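Side-chain contacts in pyruvate synthase subunit porC (Thermotoga maritima MSB8, PDB 2RAA), which is the gamma chain of pyruvate synthase, a heterotetrameric enzyme that converts pyruvate and CoA to acetyl-CoA and CO2 while reducing ferredoxin: residues F20-H25 with G155-V160; Q37-A42 with T161-L166. All coordinates share one frame; numbering follows the deposited sequence.

Contact 1: F20-H25 with G155-V160; sequences FEIRWH and GALVRV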
loop_
_atom_site.group_PDB
_atom_site.type_symbol
_atom_site.label_atom_id
_atom_site.label_comp_id
_atom_site.label_asym_id
_atom_site.label_seq_id
_atom_site.Cartn_x
_atom_site.Cartn_y
_atom_site.Cartn_z
ATOM N N PHE A 20 0.152 -11.958 -8.982
ATOM C CA PHE A 20 -0.246 -11.599 -7.626
ATOM C C PHE A 20 -0.875 -10.206 -7.755
ATOM O O PHE A 20 -0.334 -9.309 -8.397
ATOM C CB PHE A 20 0.986 -11.550 -6.691
ATOM C CG PHE A 20 0.661 -11.288 -5.249
ATOM C CD1 PHE A 20 0.318 -12.313 -4.421
ATOM C CD2 PHE A 20 0.692 -10.011 -4.730
ATOM C CE1 PHE A 20 0.019 -12.085 -3.108
ATOM C CE2 PHE A 20 0.368 -9.785 -3.406
ATOM C CZ PHE A 20 0.048 -10.838 -2.600
ATOM N N GLU A 21 -2.013 -10.017 -7.121
ATOM C CA GLU A 21 -2.768 -8.825 -7.341
ATOM C C GLU A 21 -3.092 -8.004 -6.098
ATOM O O GLU A 21 -3.536 -8.542 -5.115
ATOM C CB GLU A 21 -4.053 -9.242 -8.007
ATOM C CG GLU A 21 -4.833 -8.065 -8.507
ATOM C CD GLU A 21 -6.145 -8.471 -9.105
ATOM O OE1 GLU A 21 -6.169 -9.481 -9.869
ATOM O OE2 GLU A 21 -7.138 -7.771 -8.782
ATOM N N ILE A 22 -2.956 -6.682 -6.215
ATOM C CA ILE A 22 -3.136 -5.751 -5.129
ATOM C C ILE A 22 -4.053 -4.597 -5.549
ATOM O O ILE A 22 -3.875 -4.034 -6.604
ATOM C CB ILE A 22 -1.791 -5.127 -4.779
ATOM C CG1 ILE A 22 -0.783 -6.239 -4.381
ATOM C CG2 ILE A 22 -1.984 -4.098 -3.661
ATOM C CD1 ILE A 22 0.653 -5.896 -4.673
ATOM N N ARG A 23 -5.033 -4.244 -4.733
ATOM C CA ARG A 23 -5.951 -3.162 -5.088
ATOM C C ARG A 23 -5.880 -2.123 -3.995
ATOM O O ARG A 23 -6.022 -2.443 -2.837
ATOM C CB ARG A 23 -7.379 -3.659 -5.220
ATOM C CG ARG A 23 -8.376 -2.565 -5.633
ATOM C CD ARG A 23 -9.748 -3.191 -5.847
ATOM N NE ARG A 23 -10.353 -3.583 -4.589
ATOM C CZ ARG A 23 -11.321 -4.477 -4.457
ATOM N NH1 ARG A 23 -11.805 -5.147 -5.501
ATOM N NH2 ARG A 23 -11.784 -4.720 -3.251
ATOM N N TRP A 24 -5.650 -0.886 -4.382
ATOM C CA TRP A 24 -5.425 0.184 -3.424
ATOM C C TRP A 24 -6.621 1.046 -3.389
ATOM O O TRP A 24 -7.200 1.292 -4.451
ATOM C CB TRP A 24 -4.315 1.127 -3.897
ATOM C CG TRP A 24 -3.022 0.517 -4.069
ATOM C CD1 TRP A 24 -2.669 -0.330 -5.052
ATOM C CD2 TRP A 24 -1.839 0.755 -3.280
ATOM N NE1 TRP A 24 -1.346 -0.660 -4.930
ATOM C CE2 TRP A 24 -0.821 -0.042 -3.827
ATOM C CE3 TRP A 24 -1.564 1.526 -2.146
ATOM C CZ2 TRP A 24 0.468 -0.089 -3.288
ATOM C CZ3 TRP A 24 -0.288 1.491 -1.601
ATOM C CH2 TRP A 24 0.713 0.686 -2.162
ATOM N N HIS A 25 -6.925 1.594 -2.207
ATOM C CA HIS A 25 -8.012 2.558 -2.049
ATOM C C HIS A 25 -7.486 3.754 -1.281
ATOM O O HIS A 25 -6.954 3.622 -0.194
ATOM C CB HIS A 25 -9.181 1.951 -1.314
ATOM C CG HIS A 25 -9.780 0.789 -2.028
ATOM N ND1 HIS A 25 -10.914 0.898 -2.804
ATOM C CD2 HIS A 25 -9.384 -0.504 -2.108
ATOM C CE1 HIS A 25 -11.200 -0.286 -3.319
ATOM N NE2 HIS A 25 -10.284 -1.153 -2.919
ATOM N N GLY A 155 6.039 0.104 2.497
ATOM C CA GLY A 155 6.904 -0.714 3.341
ATOM C C GLY A 155 6.128 -1.769 4.099
ATOM O O GLY A 155 6.508 -2.942 4.155
ATOM N N ALA A 156 5.032 -1.366 4.699
ATOM C CA ALA A 156 4.074 -2.319 5.300
ATOM C C ALA A 156 3.687 -3.414 4.332
ATOM O O ALA A 156 3.674 -4.575 4.683
ATOM C CB ALA A 156 2.847 -1.623 5.780
ATOM N N LEU A 157 3.377 -3.035 3.100
ATOM C CA LEU A 157 2.981 -4.002 2.066
ATOM C C LEU A 157 4.033 -5.046 1.779
ATOM O O LEU A 157 3.733 -6.243 1.626
ATOM C CB LEU A 157 2.708 -3.254 0.768
ATOM C CG LEU A 157 2.068 -4.026 -0.390
ATOM C CD1 LEU A 157 0.746 -4.731 -0.005
ATOM C CD2 LEU A 157 1.903 -3.028 -1.481
ATOM N N VAL A 158 5.258 -4.562 1.616
ATOM C CA VAL A 158 6.379 -5.411 1.331
ATOM C C VAL A 158 6.574 -6.357 2.492
ATOM O O VAL A 158 6.778 -7.544 2.302
ATOM C CB VAL A 158 7.624 -4.576 1.079
ATOM C CG1 VAL A 158 8.907 -5.436 1.251
ATOM C CG2 VAL A 158 7.499 -3.929 -0.295
ATOM N N ARG A 159 6.480 -5.825 3.702
ATOM C CA ARG A 159 6.574 -6.640 4.893
ATOM C C ARG A 159 5.506 -7.741 4.947
ATOM O O ARG A 159 5.862 -8.920 5.080
ATOM C CB ARG A 159 6.553 -5.762 6.124
ATOM C CG ARG A 159 6.555 -6.475 7.463
ATOM C CD ARG A 159 7.919 -7.042 7.826
ATOM N NE ARG A 159 7.816 -7.791 9.069
ATOM C CZ ARG A 159 7.917 -7.284 10.296
ATOM N NH1 ARG A 159 8.158 -5.995 10.509
ATOM N NH2 ARG A 159 7.778 -8.087 11.336
ATOM N N VAL A 160 4.225 -7.424 4.788
ATOM C CA VAL A 160 3.177 -8.481 4.941
ATOM C C VAL A 160 2.951 -9.406 3.770
ATOM O O VAL A 160 2.308 -10.432 3.934
ATOM C CB VAL A 160 1.805 -7.903 5.320
ATOM C CG1 VAL A 160 1.967 -6.968 6.488
ATOM C CG2 VAL A 160 1.126 -7.193 4.083
#

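Contact 2: Q37-A42 with T161-L166; sequences QMLAEA and TGIVPL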
loop_
_atom_site.group_PDB
_atom_site.type_symbol
_atom_site.label_atom_id
_atom_site.label_comp_id
_atom_site.label_asym_id
_atom_site.label_seq_id
_atom_site.Cartn_x
_atom_site.Cartn_y
_atom_site.Cartn_z
ATOM N N GLN A 37 2.692 2.803 -8.700
ATOM C CA GLN A 37 3.712 2.876 -9.742
ATOM C C GLN A 37 5.030 2.361 -9.256
ATOM O O GLN A 37 5.663 1.546 -9.916
ATOM C CB GLN A 37 3.899 4.301 -10.259
ATOM C CG GLN A 37 2.852 4.713 -11.305
ATOM C CD GLN A 37 3.125 4.062 -12.653
ATOM O OE1 GLN A 37 4.154 4.354 -13.306
ATOM N NE2 GLN A 37 2.220 3.161 -13.077
HETATM N N MSE A 38 5.424 2.819 -8.079
HETATM C CA MSE A 38 6.733 2.520 -7.497
HETATM C C MSE A 38 6.938 1.044 -7.228
HETATM O O MSE A 38 8.022 0.482 -7.422
HETATM C CB MSE A 38 6.861 3.307 -6.186
HETATM C CG MSE A 38 8.276 3.603 -5.785
HETATM SE SE MSE A 38 8.403 4.587 -4.117
HETATM C CE MSE A 38 6.751 5.673 -4.062
ATOM N N LEU A 39 5.864 0.403 -6.790
ATOM C CA LEU A 39 5.916 -0.993 -6.509
ATOM C C LEU A 39 6.147 -1.674 -7.853
ATOM O O LEU A 39 7.082 -2.447 -8.013
ATOM C CB LEU A 39 4.604 -1.423 -5.879
ATOM C CG LEU A 39 4.456 -2.914 -5.722
ATOM C CD1 LEU A 39 5.640 -3.459 -4.916
ATOM C CD2 LEU A 39 3.118 -3.172 -5.058
ATOM N N ALA A 40 5.307 -1.333 -8.832
ATOM C CA ALA A 40 5.429 -1.871 -10.189
ATOM C C ALA A 40 6.858 -1.644 -10.697
ATOM O O ALA A 40 7.544 -2.573 -11.138
ATOM C CB ALA A 40 4.367 -1.209 -11.145
ATOM N N GLU A 41 7.314 -0.410 -10.613
ATOM C CA GLU A 41 8.702 -0.107 -11.051
ATOM C C GLU A 41 9.738 -0.972 -10.366
ATOM O O GLU A 41 10.666 -1.441 -11.014
ATOM C CB GLU A 41 9.000 1.385 -10.932
ATOM C CG GLU A 41 8.596 2.106 -12.194
ATOM C CD GLU A 41 8.365 3.587 -12.036
ATOM O OE1 GLU A 41 8.709 4.160 -10.967
ATOM O OE2 GLU A 41 7.817 4.168 -13.011
ATOM N N ALA A 42 9.552 -1.255 -9.085
ATOM C CA ALA A 42 10.468 -2.140 -8.338
ATOM C C ALA A 42 10.490 -3.544 -8.887
ATOM O O ALA A 42 11.555 -4.161 -9.015
ATOM C CB ALA A 42 10.036 -2.205 -6.918
ATOM N N THR A 161 3.452 -9.064 2.589
ATOM C CA THR A 161 3.306 -9.925 1.414
ATOM C C THR A 161 4.614 -10.509 0.902
ATOM O O THR A 161 4.605 -11.459 0.149
ATOM C CB THR A 161 2.755 -9.131 0.200
ATOM O OG1 THR A 161 3.683 -8.089 -0.145
ATOM C CG2 THR A 161 1.386 -8.541 0.473
ATOM N N GLY A 162 5.737 -9.885 1.218
ATOM C CA GLY A 162 7.016 -10.299 0.620
ATOM C C GLY A 162 7.056 -10.180 -0.895
ATOM O O GLY A 162 7.896 -10.796 -1.525
ATOM N N ILE A 163 6.206 -9.342 -1.496
ATOM C CA ILE A 163 6.053 -9.350 -2.980
ATOM C C ILE A 163 7.315 -8.943 -3.719
ATOM O O ILE A 163 7.548 -9.377 -4.846
ATOM C CB ILE A 163 4.836 -8.529 -3.419
ATOM C CG1 ILE A 163 4.546 -8.664 -4.903
ATOM C CG2 ILE A 163 5.021 -7.034 -3.022
ATOM C CD1 ILE A 163 4.397 -10.077 -5.451
ATOM N N VAL A 164 8.146 -8.127 -3.075
ATOM C CA VAL A 164 9.470 -7.763 -3.594
ATOM C C VAL A 164 10.373 -7.532 -2.389
ATOM O O VAL A 164 9.873 -7.399 -1.289
ATOM C CB VAL A 164 9.450 -6.463 -4.439
ATOM C CG1 VAL A 164 8.545 -6.629 -5.662
ATOM C CG2 VAL A 164 9.049 -5.209 -3.581
ATOM N N PRO A 165 11.699 -7.540 -2.578
ATOM C CA PRO A 165 12.566 -7.133 -1.464
ATOM C C PRO A 165 12.455 -5.645 -1.177
ATOM O O PRO A 165 12.222 -4.860 -2.089
ATOM C CB PRO A 165 13.979 -7.463 -1.962
ATOM C CG PRO A 165 13.879 -7.511 -3.438
ATOM C CD PRO A 165 12.477 -7.974 -3.755
ATOM N N LEU A 166 12.688 -5.264 0.070
ATOM C CA LEU A 166 12.601 -3.852 0.456
ATOM C C LEU A 166 13.684 -3.005 -0.273
ATOM O O LEU A 166 13.446 -1.878 -0.725
ATOM C CB LEU A 166 12.673 -3.724 1.989
ATOM C CG LEU A 166 12.117 -2.434 2.619
ATOM C CD1 LEU A 166 10.638 -2.258 2.405
ATOM C CD2 LEU A 166 12.380 -2.468 4.075
#

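Contact 1: F20-H25 with G155-V160
The six-membered half of the Trp24 indole receives the CD2 methyl of Leu157, which lies 3.7 Å from CZ2. The approach is oblique; no hydrogen bond crosses between the segments, and the contact is apolar. The second flat group, the His25 imidazole, has the guanidinium carbon CZ of Arg23 at its edge, in the ring plane. Trp24 and His25 lie on strand 19-27, in the mixed sheet of this alpha/beta fold, and the contact packs helix 150-161 against that strand. Side chains alternate along the strand: Ile22 and Trp24 lie on the face that carries helices 32-45 and 150-161, whereas Arg23 and His25 extend over the other face of the sheet.

With the closest CA atoms, those of Ile22 and Leu157, 9.6 Å apart, strand and helix are joined by side chains. The Leu157 side chain starts toward the strand, and with CG anti to the backbone N (chi1 -171°) it carries CD2 to the indole. That methyl is shared, closely by the indole and more loosely by Ile22, whose CD1 stands 4.5 Å from Leu157 CD2. Leu39 of helix 32-45 also packs against Ile22 and Leu157, so a second helix contributes to the apolar cluster.

Trp24 is held at its polar side as well: NE1 bonds to Asn69 OD1 on strand 64-72, which restricts the rotation of the buried ring. On the far face, Arg23 is gripped by carbonyls through both terminal nitrogens, NH1 by Val82 O and NH2 by those of Ile100 and Glu102. Its remaining donor, NE, reaches NE2 of His25 at 2.9 Å, a bent bond with an N-H...N angle of 132° that leaves the guanidinium plane by 30°.

Contact 2: Q37-A42 with T161-L166
The hydroxyl OG1 of Thr161 is gripped twice beside Ile163, a residue that meets Leu39 across the contact. The backbone N of Ile163 donates to it at 3.1 Å with an N-H...O angle of 149°, which makes an ST turn, and a further hydrogen bond joins OG1 to the carbonyl O of Leu157, one turn back in helix 150-161. Since a carbonyl can only accept, the hydroxyl donates to Leu157 while accepting from Ile163. The turn lies at the C-terminal end of that helix; Gly162, with a phi of 61°, is the first residue to leave helical angles, and the chain then runs past helix 32-45, which packs with helix 150-161 against strand 19-27 of the mixed sheet.

Across the contact the chemistry is wholly apolar. Leu39 meets the loop with one branch: CD1 lies 4.1 Å from CG2 of Ile163 and at the same separation, 4.1 Å, from CG2 of Val164. Ile163 CG2 and Val164 CG2 are themselves 4.5 Å apart, so the three methyls form a nearly equilateral triangle at van der Waals spacing. The leucine side chain crosses Ile163 at about a right angle and meets Val164 more slantwise.

In Val164 a chi1 of -61° places CG2 between the backbone N and the carbonyl carbon, the branch that faces Leu39. Helix 166-176 extends the packing, with Ile169 touching both Ala42 and Val164, and its Arg172 forms a salt bridge with Glu41. Beside Leu39, Ala42 directs its CB toward the loop, where it comes within 4.6 Å of Val164 CG2.

In the fold
Both contacts lie in one apolar layer on the sheet face that carries helices 32-45 and 150-161, their centres about 8 Å apart. Contact 1 is deeper, about 5 Å from the centre of the chain against about 10 Å for contact 2, and joins strand to helix, whereas contact 2 joins a helix to the loop that follows the helix of contact 1. Besides Leu39, which packs in both, Phe20 CD2 meets Ile163 CD1 at 3.8 Å. Both contacts are buried, though Ile163 in contact 2 is partly exposed. The nearby polar bonds differ: an indole tied to a neighbouring strand in contact 1, a threonine hydroxyl at the helix end in contact 2.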